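Local coordinates for protein N-acetyltransferase (Trypanosoma brucei, PDB 3I3G) that probably transfers the acetyl group of acetyl-CoA to D-glucosamine 6-phosphate, a step on the route to UDP-N-acetylglucosamine, at residues A[46-49]-A[50-53]; A[22-25]-A[26-29]. One frame throughout, in Å; residues are numbered along the deposited sequence.

Overall arrangement
Interaction 2 comes first along the chain: residues 22-29 run off the end of strand 21-25, an outermost strand, within this chain, of the mixed sheet, into the loop that leads to helix 31-38. Interaction 1 follows after that helix, where residues 46-53 leave a loop and enter helix 49-61. Their centres lie about 17 Å apart, yet the two meet at one point, Ala53 CB packing 3.8 Å from Glu28 OE2. Both are surface contacts that send leucines against helix 31-38 and against Phe89 of the second subunit. Together they illustrate how local side-chain bonds accompany a strand exit and a helix entry, here beside the contact between subunits.

Interaction 1: A[46-49]-A[50-53]; sequences PLSG and VELA
Ser48 and Glu51 exchange hydrogen bonds at the first turn of helix 49-61, each side chain serving the other's backbone. Ser48 OG accepts from Glu51 N at 3.1 Å, and Glu51 OE1 returns the favour by taking the N-H of Ser48 at 2.9 Å. The return bond is nearly straight (172°) and uses the anti lone pair of the carboxylate oxygen. A chi1 of 66° sets the Ser48 hydroxyl between its own N and carbonyl carbon, where it can accept from Glu51 N; from there OG also gives a weak bond to Glu51 OE1 at 3.2 Å. Two main-chain bonds begin the helix proper, Leu52 N to Ser48 O and Ala53 N to Gly49 O, both 2.9 Å.

Apolar contact lies beside these bonds, Leu47 CB sitting 4.0 Å from Leu52 CG. Separately, Leu47 CD2 makes van der Waals contact with the carboxylate at Glu51 OE1, 3.6 Å away, the Leu47 and Glu51 side chains crossing at about a right angle. Leu47 and Leu52 both continue onto Leu35 of helix 31-38 and Phe89 of the second subunit. Reciprocal bonding of this kind, with serine as N-cap and glutamate three residues on, is the classic capping box at a helix N-terminus.

Interaction 2: A[22-25]-A[26-29]; sequences ELRV and LEES
Arg24 reaches from near the end of strand 21-25 to Glu27 in the following loop. The side chain of Arg24 lies against Cys70 of strand 65-71; CG leaves CB between the backbone N and the carbonyl carbon (chi1 55°), and the chain then runs extended to NE. There NE faces Glu22 OE1 at 3.0 Å in a salt bridge whose detail is doubtful, the place of that oxygen being unsure. At CZ the guanidinium opens out, and Glu27 OE1 lies over one of its faces, offset toward the rim and 3.5 Å from CZ. NH1 meets most: the same Glu27 OE1 at 3.2 Å, Glu27 CG, and the backbone oxygen Val25 O in a weak bond of 3.2 Å. The strongest polar partner of Arg24 is Asp30, whose OD2 forms a salt bridge with NH1 and also accepts from Glu27 N. NH2 is the more distant of the two terminal nitrogens from Glu27 OE1, at 3.9 Å.

Because Glu27 OE1 stands well out of the guanidinium plane, no N-H is aimed at it. The two planar groups are 33° apart, and their attraction is one of charge alone. One guanidinium thus sits among three acidic side chains, held mainly by Asp30, and its positive charge would be expected to ease the repulsion among carboxylates gathered where strand gives way to loop.

Interaction 1: A[46-49]-A[50-53]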
loop_
_atom_site.group_PDB
_atom_site.type_symbol
_atom_site.label_atom_id
_atom_site.label_comp_id
_atom_site.label_asym_id
_atom_site.label_seq_id
_atom_site.Cartn_x
_atom_site.Cartn_y
_atom_site.Cartn_z
ATOM N N PRO A 46 -14.130 -5.286 18.990
ATOM C CA PRO A 46 -13.653 -6.590 19.440
ATOM C C PRO A 46 -13.681 -7.654 18.348
ATOM O O PRO A 46 -14.588 -7.674 17.514
ATOM C CB PRO A 46 -14.639 -6.959 20.554
ATOM C CG PRO A 46 -15.172 -5.656 21.036
ATOM C CD PRO A 46 -15.242 -4.787 19.818
ATOM N N LEU A 47 -12.682 -8.530 18.367
ATOM C CA LEU A 47 -12.637 -9.685 17.482
ATOM C C LEU A 47 -12.216 -10.908 18.285
ATOM O O LEU A 47 -11.432 -10.800 19.226
ATOM C CB LEU A 47 -11.656 -9.449 16.332
ATOM C CG LEU A 47 -12.046 -8.400 15.287
ATOM C CD1 LEU A 47 -10.872 -8.100 14.367
ATOM C CD2 LEU A 47 -13.258 -8.856 14.488
ATOM N N SER A 48 -12.740 -12.071 17.917
ATOM C CA SER A 48 -12.390 -13.307 18.606
ATOM C C SER A 48 -10.969 -13.726 18.250
ATOM O O SER A 48 -10.409 -13.269 17.255
ATOM C CB SER A 48 -13.368 -14.420 18.235
ATOM O OG SER A 48 -13.245 -14.763 16.864
ATOM N N GLY A 49 -10.387 -14.599 19.066
ATOM C CA GLY A 49 -9.061 -15.131 18.784
ATOM C C GLY A 49 -9.010 -15.796 17.421
ATOM O O GLY A 49 -8.036 -15.649 16.683
ATOM N N VAL A 50 -10.068 -16.526 17.086
ATOM C CA VAL A 50 -10.155 -17.193 15.791
ATOM C C VAL A 50 -10.157 -16.185 14.647
ATOM O O VAL A 50 -9.453 -16.359 13.655
ATOM C CB VAL A 50 -11.415 -18.075 15.693
ATOM C CG1 VAL A 50 -11.685 -18.454 14.243
ATOM C CG2 VAL A 50 -11.262 -19.319 16.556
ATOM N N GLU A 51 -10.952 -15.129 14.793
ATOM C CA GLU A 51 -11.028 -14.085 13.777
ATOM C C GLU A 51 -9.686 -13.381 13.613
ATOM O O GLU A 51 -9.226 -13.151 12.494
ATOM C CB GLU A 51 -12.120 -13.071 14.127
ATOM C CG GLU A 51 -13.530 -13.633 14.037
ATOM C CD GLU A 51 -14.587 -12.657 14.518
ATOM O OE1 GLU A 51 -14.400 -12.050 15.596
ATOM O OE2 GLU A 51 -15.613 -12.501 13.820
ATOM N N LEU A 52 -9.059 -13.042 14.734
ATOM C CA LEU A 52 -7.757 -12.388 14.708
ATOM C C LEU A 52 -6.725 -13.251 13.988
ATOM O O LEU A 52 -5.977 -12.765 13.141
ATOM C CB LEU A 52 -7.285 -12.070 16.129
ATOM C CG LEU A 52 -7.995 -10.914 16.837
ATOM C CD1 LEU A 52 -7.681 -10.918 18.328
ATOM C CD2 LEU A 52 -7.613 -9.581 16.207
ATOM N N ALA A 53 -6.693 -14.536 14.330
ATOM C CA ALA A 53 -5.743 -15.464 13.727
ATOM C C ALA A 53 -5.893 -15.508 12.209
ATOM O O ALA A 53 -4.903 -15.495 11.478
ATOM C CB ALA A 53 -5.911 -16.856 14.318
#

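Interaction 2: A[22-25]-A[26-29]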
loop_
_atom_site.group_PDB
_atom_site.type_symbol
_atom_site.label_atom_id
_atom_site.label_comp_id
_atom_site.label_asym_id
_atom_site.label_seq_id
_atom_site.Cartn_x
_atom_site.Cartn_y
_atom_site.Cartn_z
ATOM N N GLU A 22 11.157 -5.418 23.936
ATOM C CA GLU A 22 11.796 -6.146 22.851
ATOM C C GLU A 22 11.113 -5.838 21.527
ATOM O O GLU A 22 9.884 -5.832 21.438
ATOM C CB GLU A 22 11.778 -7.651 23.120
ATOM C CG GLU A 22 10.393 -8.227 23.338
ATOM C CD GLU A 22 10.422 -9.715 23.628
ATOM O OE1 GLU A 22 9.334 -10.312 23.789
ATOM O OE2 GLU A 22 11.533 -10.285 23.694
ATOM N N LEU A 23 11.918 -5.575 20.505
ATOM C CA LEU A 23 11.406 -5.331 19.165
ATOM C C LEU A 23 11.451 -6.628 18.370
ATOM O O LEU A 23 12.521 -7.197 18.162
ATOM C CB LEU A 23 12.236 -4.254 18.468
ATOM C CG LEU A 23 11.832 -3.874 17.042
ATOM C CD1 LEU A 23 10.372 -3.467 16.986
ATOM C CD2 LEU A 23 12.721 -2.757 16.521
ATOM N N ARG A 24 10.287 -7.098 17.934
ATOM C CA ARG A 24 10.205 -8.373 17.234
ATOM C C ARG A 24 8.995 -8.448 16.308
ATOM O O ARG A 24 8.163 -7.541 16.278
ATOM C CB ARG A 24 10.162 -9.526 18.239
ATOM C CG ARG A 24 9.040 -9.414 19.264
ATOM C CD ARG A 24 8.954 -10.661 20.130
ATOM N NE ARG A 24 7.899 -10.561 21.134
ATOM C CZ ARG A 24 6.608 -10.750 20.880
ATOM N NH1 ARG A 24 6.208 -11.044 19.650
ATOM N NH2 ARG A 24 5.714 -10.641 21.854
ATOM N N VAL A 25 8.904 -9.536 15.553
ATOM C CA VAL A 25 7.781 -9.744 14.648
ATOM C C VAL A 25 6.526 -10.133 15.422
ATOM O O VAL A 25 6.601 -10.820 16.441
ATOM C CB VAL A 25 8.087 -10.838 13.608
ATOM C CG1 VAL A 25 9.331 -10.478 12.812
ATOM C CG2 VAL A 25 8.253 -12.187 14.292
ATOM N N LEU A 26 5.376 -9.686 14.930
ATOM C CA LEU A 26 4.097 -10.004 15.548
ATOM C C LEU A 26 3.846 -11.510 15.515
ATOM O O LEU A 26 4.067 -12.156 14.491
ATOM C CB LEU A 26 2.971 -9.278 14.812
ATOM C CG LEU A 26 1.542 -9.549 15.281
ATOM C CD1 LEU A 26 1.304 -8.912 16.636
ATOM C CD2 LEU A 26 0.545 -9.027 14.263
ATOM N N GLU A 27 3.391 -12.069 16.633
ATOM C CA GLU A 27 3.031 -13.486 16.669
ATOM C C GLU A 27 1.624 -13.728 17.212
ATOM O O GLU A 27 1.012 -12.840 17.808
ATOM C CB GLU A 27 4.077 -14.314 17.425
ATOM C CG GLU A 27 4.675 -13.643 18.646
ATOM C CD GLU A 27 6.014 -14.247 19.034
ATOM O OE1 GLU A 27 6.394 -14.165 20.221
ATOM O OE2 GLU A 27 6.690 -14.810 18.148
ATOM N N GLU A 28 1.115 -14.936 16.991
ATOM C CA GLU A 28 -0.276 -15.256 17.296
ATOM C C GLU A 28 -0.667 -14.920 18.734
ATOM O O GLU A 28 -1.783 -14.469 18.989
ATOM C CB GLU A 28 -0.565 -16.730 16.990
ATOM C CG GLU A 28 -2.044 -17.072 16.940
ATOM C CD GLU A 28 -2.304 -18.481 16.442
ATOM O OE1 GLU A 28 -1.336 -19.164 16.046
ATOM O OE2 GLU A 28 -3.478 -18.902 16.442
ATOM N N SER A 29 0.251 -15.133 19.672
ATOM C CA SER A 29 -0.033 -14.867 21.082
ATOM C C SER A 29 -0.184 -13.374 21.378
ATOM O O SER A 29 -0.654 -12.994 22.450
ATOM C CB SER A 29 1.056 -15.471 21.974
ATOM O OG SER A 29 1.172 -16.870 21.764
#